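Local coordinates for protein glycoside hydrolase family 31 (Trueperella pyogenes, PDB 5I0F) that degrades cycloalternan, probably by hydrolysing its alpha-glucosidic linkages through a covalent glycosyl-enzyme intermediate in a family 31 barrel, at residues N407-I410 against A411-H414; W448-Q451 against R452-L455. All coordinates share one frame; numbering follows the deposited sequence.

Contact 1: N407-I410 against A411-H414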
ATOM      1  N   ASN A 407       1.410 -27.755  -4.445  1.00 27.47           N
ATOM      2  CA  ASN A 407       0.478 -28.865  -4.172  1.00 28.84           C
ATOM      3  C   ASN A 407       0.252 -29.060  -2.679  1.00 27.85           C
ATOM      4  O   ASN A 407      -0.849 -29.314  -2.272  1.00 27.18           O
ATOM      5  CB  ASN A 407       0.971 -30.159  -4.796  1.00 31.10           C
ATOM      6  CG  ASN A 407       0.696 -30.228  -6.287  1.00 33.63           C
ATOM      7  OD1 ASN A 407      -0.020 -29.396  -6.849  1.00 35.10           O
ATOM      8  ND2 ASN A 407       1.234 -31.255  -6.929  1.00 35.91           N
ATOM      9  N   ALA A 408       1.310 -28.906  -1.875  1.00 26.87           N
ATOM     10  CA  ALA A 408       1.203 -29.023  -0.418  1.00 26.36           C
ATOM     11  C   ALA A 408       0.405 -27.854   0.184  1.00 25.35           C
ATOM     12  O   ALA A 408      -0.393 -28.044   1.092  1.00 25.13           O
ATOM     13  CB  ALA A 408       2.588 -29.127   0.215  1.00 25.96           C
ATOM     14  N   LEU A 409       0.593 -26.653  -0.357  1.00 24.38           N
ATOM     15  CA  LEU A 409      -0.207 -25.505   0.046  1.00 23.86           C
ATOM     16  C   LEU A 409      -1.705 -25.767  -0.179  1.00 24.12           C
ATOM     17  O   LEU A 409      -2.519 -25.644   0.742  1.00 24.50           O
ATOM     18  CB  LEU A 409       0.254 -24.251  -0.711  1.00 23.15           C
ATOM     19  CG  LEU A 409      -0.555 -22.981  -0.478  1.00 22.54           C
ATOM     20  CD1 LEU A 409      -0.588 -22.605   0.995  1.00 22.19           C
ATOM     21  CD2 LEU A 409      -0.006 -21.839  -1.319  1.00 22.02           C
ATOM     22  N   ILE A 410      -2.065 -26.154  -1.400  1.00 24.54           N
ATOM     23  CA  ILE A 410      -3.463 -26.458  -1.706  1.00 25.07           C
ATOM     24  C   ILE A 410      -3.934 -27.576  -0.797  1.00 25.35           C
ATOM     25  O   ILE A 410      -4.997 -27.472  -0.179  1.00 25.38           O
ATOM     26  CB  ILE A 410      -3.691 -26.864  -3.185  1.00 25.88           C
ATOM     27  CG1 ILE A 410      -3.392 -25.681  -4.125  1.00 25.81           C
ATOM     28  CG2 ILE A 410      -5.133 -27.353  -3.398  1.00 26.57           C
ATOM     29  CD1 ILE A 410      -3.127 -26.097  -5.560  1.00 26.52           C
ATOM     30  N   ALA A 411      -3.133 -28.637  -0.699  1.00 25.40           N
ATOM     31  CA  ALA A 411      -3.568 -29.817   0.036  1.00 26.06           C
ATOM     32  C   ALA A 411      -3.778 -29.497   1.521  1.00 25.98           C
ATOM     33  O   ALA A 411      -4.639 -30.100   2.149  1.00 26.50           O
ATOM     34  CB  ALA A 411      -2.604 -30.989  -0.163  1.00 26.36           C
ATOM     35  N   SER A 412      -3.041 -28.523   2.065  1.00 25.15           N
ATOM     36  CA  SER A 412      -3.230 -28.088   3.449  1.00 25.20           C
ATOM     37  C   SER A 412      -4.579 -27.411   3.731  1.00 25.71           C
ATOM     38  O   SER A 412      -4.982 -27.297   4.896  1.00 25.89           O
ATOM     39  CB  SER A 412      -2.112 -27.121   3.871  1.00 24.81           C
ATOM     40  OG  SER A 412      -2.324 -25.831   3.299  1.00 24.17           O
ATOM     41  N   GLY A 413      -5.264 -26.930   2.692  1.00 25.43           N
ATOM     42  CA  GLY A 413      -6.465 -26.148   2.875  1.00 25.73           C
ATOM     43  C   GLY A 413      -6.217 -24.659   3.097  1.00 25.12           C
ATOM     44  O   GLY A 413      -7.133 -23.872   2.919  1.00 24.47           O
ATOM     45  N   HIS A 414      -4.985 -24.259   3.419  1.00 24.63           N
ATOM     46  CA  HIS A 414      -4.687 -22.893   3.792  1.00 24.76           C
ATOM     47  C   HIS A 414      -4.439 -22.012   2.563  1.00 24.10           C
ATOM     48  O   HIS A 414      -3.402 -21.330   2.478  1.00 22.67           O
ATOM     49  CB  HIS A 414      -3.480 -22.849   4.755  1.00 25.27           C
ATOM     50  CG  HIS A 414      -3.659 -23.676   5.994  1.00 26.31           C
ATOM     51  ND1 HIS A 414      -4.762 -23.565   6.813  1.00 27.39           N
ATOM     52  CD2 HIS A 414      -2.866 -24.618   6.561  1.00 27.19           C
ATOM     53  CE1 HIS A 414      -4.645 -24.406   7.826  1.00 28.20           C
ATOM     54  NE2 HIS A 414      -3.496 -25.047   7.705  1.00 27.86           N
TER
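The C-terminal end of helix 400-412, in the TIM-barrel domain, is where residues 411-414 continue from 407-410 through the last turn of the helix and out of it. Ser412 makes an ST turn here. Its OG donates to Leu409 O at 2.6 Å and accepts from His414 N at 3.1 Å, so one hydroxyl joins the last helical turn to the chain leaving it. With chi1 at 76°, OG sits between the backbone N and the carbonyl carbon, near both Leu409 O and His414 N. Two alpha-helical bonds precede the end: Ala411 N to Asn407 O, and Ser412 N to Ala408 O. Ser412 N also makes a weak bond to Leu409 O. The winding then tightens, and Gly413 N donates to Ile410 O at 2.9 Å, a three-residue step after the four-residue bonds before it. Gly413 is the first residue after the helix to leave helical geometry, and it does so with positive phi (86°). Helix 442-450 packs alongside: Trp447 touches Ala408, Leu409 and Ser412. The imidazole of His414 is hydrogen-bonded through ND1 to Glu480. Ser412 O lies over one face of this ring. Leu409 is buried and reaches past the turn. With its CG anti to the backbone N (chi1 176°), the CD1 branch of Leu409 ends 3.4 Å from His414 O.

Contact 2: W448-Q451 against R452-L455; sequences WTEQ and RRYL
Glu450 and Arg453 form a salt bridge three residues apart. Arg453 NE donates to Glu450 OE1 at 2.8 Å, and the bond is nearly straight at 164°. The oxygen is met on its syn side and lies close to the guanidinium plane, but NE stands well out of the carboxylate plane. Water 1 joins Glu450 OE1, Arg453 NH2 and Thr449 OG1. Thr449 OG1 is also hydrogen-bonded to Arg445 O. Arg453 NH1 turns to Glu457 and Ser506, so this guanidinium has carboxylate partners on two residues. Arg452 also reaches back, and its NH1 donates to Trp448 O at 3.0 Å. Its NE is hydrogen-bonded to Gln388.

The backbone here is a type I beta turn from Glu450 to Arg453, between helix 442-450 and helix 453-457 of the TIM-barrel domain. Arg453 N donates to Glu450 O at 3.2 Å, and Arg452 N donates to Thr449 O. Water 2 bridges Glu450 O and Tyr454 N.

The guanidinium of Arg452 stacks over the face of the Trp448 indole, with planes 25° apart and centres 4.0 Å apart. This is also a cation-pi contact. NH1 sits over the middle of the indole, while NH2 lies 3.4 Å from CZ2 of Trp448. A bend at chi2 (92°) carries the arginine chain back toward the indole. Trp448 NE1 is hydrogen-bonded to Tyr500, which also touches Arg452. Gln451 CB packs obliquely against the same guanidinium, 3.6 Å from NH1 of Arg452. Farther along, the edge of the Tyr454 ring faces Gln451 O, with CD1 of Tyr454 3.9 Å away.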
ATOM      1  N   TRP A 448       2.350 -21.337   6.288  1.00 21.35           N
ATOM      2  CA  TRP A 448       3.115 -20.548   5.344  1.00 20.69           C
ATOM      3  C   TRP A 448       4.500 -20.181   5.886  1.00 20.47           C
ATOM      4  O   TRP A 448       5.506 -20.354   5.187  1.00 20.54           O
ATOM      5  CB  TRP A 448       2.338 -19.265   5.015  1.00 20.44           C
ATOM      6  CG  TRP A 448       2.988 -18.427   3.957  1.00 20.08           C
ATOM      7  CD1 TRP A 448       3.636 -17.236   4.133  1.00 20.01           C
ATOM      8  CD2 TRP A 448       3.062 -18.719   2.559  1.00 19.92           C
ATOM      9  NE1 TRP A 448       4.092 -16.765   2.931  1.00 19.40           N
ATOM     10  CE2 TRP A 448       3.743 -17.648   1.947  1.00 19.52           C
ATOM     11  CE3 TRP A 448       2.605 -19.769   1.763  1.00 20.78           C
ATOM     12  CZ2 TRP A 448       3.988 -17.602   0.585  1.00 19.76           C
ATOM     13  CZ3 TRP A 448       2.862 -19.737   0.398  1.00 20.51           C
ATOM     14  CH2 TRP A 448       3.529 -18.636  -0.180  1.00 20.14           C
ATOM     15  N   THR A 449       4.560 -19.703   7.126  1.00 20.52           N
ATOM     16  CA  THR A 449       5.829 -19.236   7.684  1.00 20.78           C
ATOM     17  C   THR A 449       6.768 -20.383   8.115  1.00 21.40           C
ATOM     18  O   THR A 449       7.971 -20.198   8.162  1.00 21.08           O
ATOM     19  CB  THR A 449       5.615 -18.270   8.862  1.00 20.78           C
ATOM     20  OG1 THR A 449       4.786 -18.894   9.846  1.00 21.30           O
ATOM     21  CG2 THR A 449       4.967 -16.975   8.371  1.00 20.56           C
ATOM     22  N   GLU A 450       6.230 -21.555   8.419  1.00 22.21           N
ATOM     23  CA  GLU A 450       7.063 -22.692   8.791  1.00 23.47           C
ATOM     24  C   GLU A 450       8.010 -23.066   7.644  1.00 23.52           C
ATOM     25  O   GLU A 450       9.145 -23.457   7.878  1.00 23.42           O
ATOM     26  CB  GLU A 450       6.192 -23.888   9.182  1.00 24.93           C
ATOM     27  CG  GLU A 450       6.943 -25.027   9.833  1.00 26.72           C
ATOM     28  CD  GLU A 450       7.645 -24.666  11.142  1.00 28.19           C
ATOM     29  OE1 GLU A 450       7.245 -23.721  11.849  1.00 28.55           O
ATOM     30  OE2 GLU A 450       8.631 -25.369  11.469  1.00 31.13           O
ATOM     31  N   GLN A 451       7.548 -22.898   6.408  1.00 23.51           N
ATOM     32  CA  GLN A 451       8.401 -23.080   5.221  1.00 24.00           C
ATOM     33  C   GLN A 451       9.671 -22.181   5.250  1.00 23.92           C
ATOM     34  O   GLN A 451      10.697 -22.534   4.656  1.00 24.93           O
ATOM     35  CB  GLN A 451       7.596 -22.795   3.947  1.00 24.14           C
ATOM     36  CG  GLN A 451       6.351 -23.669   3.710  1.00 25.28           C
ATOM     37  CD  GLN A 451       6.658 -24.998   3.027  1.00 26.89           C
ATOM     38  OE1 GLN A 451       7.386 -25.033   2.025  1.00 28.11           O
ATOM     39  NE2 GLN A 451       6.085 -26.098   3.545  1.00 27.43           N
ATOM     40  N   ARG A 452       9.583 -21.024   5.908  1.00 23.41           N
ATOM     41  CA  ARG A 452      10.684 -20.042   6.018  1.00 23.17           C
ATOM     42  C   ARG A 452      11.429 -20.042   7.332  1.00 22.99           C
ATOM     43  O   ARG A 452      12.365 -19.242   7.491  1.00 22.12           O
ATOM     44  CB  ARG A 452      10.137 -18.602   5.852  1.00 23.37           C
ATOM     45  CG  ARG A 452       9.738 -18.255   4.455  1.00 23.40           C
ATOM     46  CD  ARG A 452       8.272 -18.524   4.162  1.00 23.49           C
ATOM     47  NE  ARG A 452       8.101 -18.264   2.750  1.00 23.72           N
ATOM     48  CZ  ARG A 452       7.256 -18.865   1.929  1.00 24.22           C
ATOM     49  NH1 ARG A 452       6.387 -19.794   2.347  1.00 24.32           N
ATOM     50  NH2 ARG A 452       7.283 -18.514   0.657  1.00 24.77           N
ATOM     51  N   ARG A 453      11.019 -20.882   8.284  1.00 22.92           N
ATOM     52  CA  ARG A 453      11.547 -20.810   9.643  1.00 23.06           C
ATOM     53  C   ARG A 453      13.056 -21.006   9.674  1.00 22.56           C
ATOM     54  O   ARG A 453      13.758 -20.304  10.410  1.00 22.44           O
ATOM     55  CB  ARG A 453      10.847 -21.832  10.566  1.00 23.93           C
ATOM     56  CG  ARG A 453      11.388 -21.873  12.001  1.00 24.64           C
ATOM     57  CD  ARG A 453      10.565 -22.801  12.890  1.00 25.64           C
ATOM     58  NE  ARG A 453       9.248 -22.229  13.122  1.00 25.90           N
ATOM     59  CZ  ARG A 453       8.973 -21.247  13.973  1.00 26.05           C
ATOM     60  NH1 ARG A 453       9.923 -20.687  14.718  1.00 26.38           N
ATOM     61  NH2 ARG A 453       7.728 -20.797  14.062  1.00 26.76           N
ATOM     62  N   TYR A 454      13.558 -21.931   8.863  1.00 22.57           N
ATOM     63  CA  TYR A 454      15.026 -22.203   8.823  1.00 22.53           C
ATOM     64  C   TYR A 454      15.867 -20.973   8.440  1.00 22.02           C
ATOM     65  O   TYR A 454      17.015 -20.860   8.874  1.00 22.09           O
ATOM     66  CB  TYR A 454      15.373 -23.378   7.914  1.00 22.96           C
ATOM     67  CG  TYR A 454      15.560 -23.002   6.467  1.00 22.58           C
ATOM     68  CD1 TYR A 454      14.474 -22.921   5.592  1.00 22.53           C
ATOM     69  CD2 TYR A 454      16.825 -22.713   5.964  1.00 22.40           C
ATOM     70  CE1 TYR A 454      14.658 -22.579   4.270  1.00 22.15           C
ATOM     71  CE2 TYR A 454      17.008 -22.354   4.648  1.00 22.35           C
ATOM     72  CZ  TYR A 454      15.920 -22.284   3.808  1.00 21.89           C
ATOM     73  OH  TYR A 454      16.128 -21.935   2.498  1.00 22.56           O
ATOM     74  N   LEU A 455      15.299 -20.063   7.652  1.00 21.07           N
ATOM     75  CA  LEU A 455      15.993 -18.810   7.289  1.00 20.71           C
ATOM     76  C   LEU A 455      16.339 -18.000   8.529  1.00 20.85           C
ATOM     77  O   LEU A 455      17.410 -17.411   8.603  1.00 20.73           O
ATOM     78  CB  LEU A 455      15.131 -17.936   6.363  1.00 20.03           C
ATOM     79  CG  LEU A 455      14.798 -18.565   5.017  1.00 19.99           C
ATOM     80  CD1 LEU A 455      13.741 -17.712   4.330  1.00 20.04           C
ATOM     81  CD2 LEU A 455      16.063 -18.727   4.161  1.00 19.96           C
TER
HETATM   82  O   HOH W   1       5.752 -20.933  11.831  1.00 27.98           O
HETATM   83  O   HOH W   2      11.862 -24.098   7.776  1.00 18.97           O

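In the fold
Both contacts lie on the outer helical layer of the barrel, in the part of the chain between strands 383-388 and 463-466. Helix 400-412 comes first, and contact 1 closes the turn at its end. The chain then runs through a long loop into helix 442-450. Contact 2 closes the turn after that helix and leads through helix 453-457 toward strand 463-466. The two are in series; neither encloses nor crosses the other. The centres of contact 1 and contact 2 are about 15 Å apart. They meet directly where Leu409 CD2 packs on Trp448 CZ3 at 3.9 Å. Gln405, earlier on helix 400-412, is hydrogen-bonded to Gln451 of contact 2.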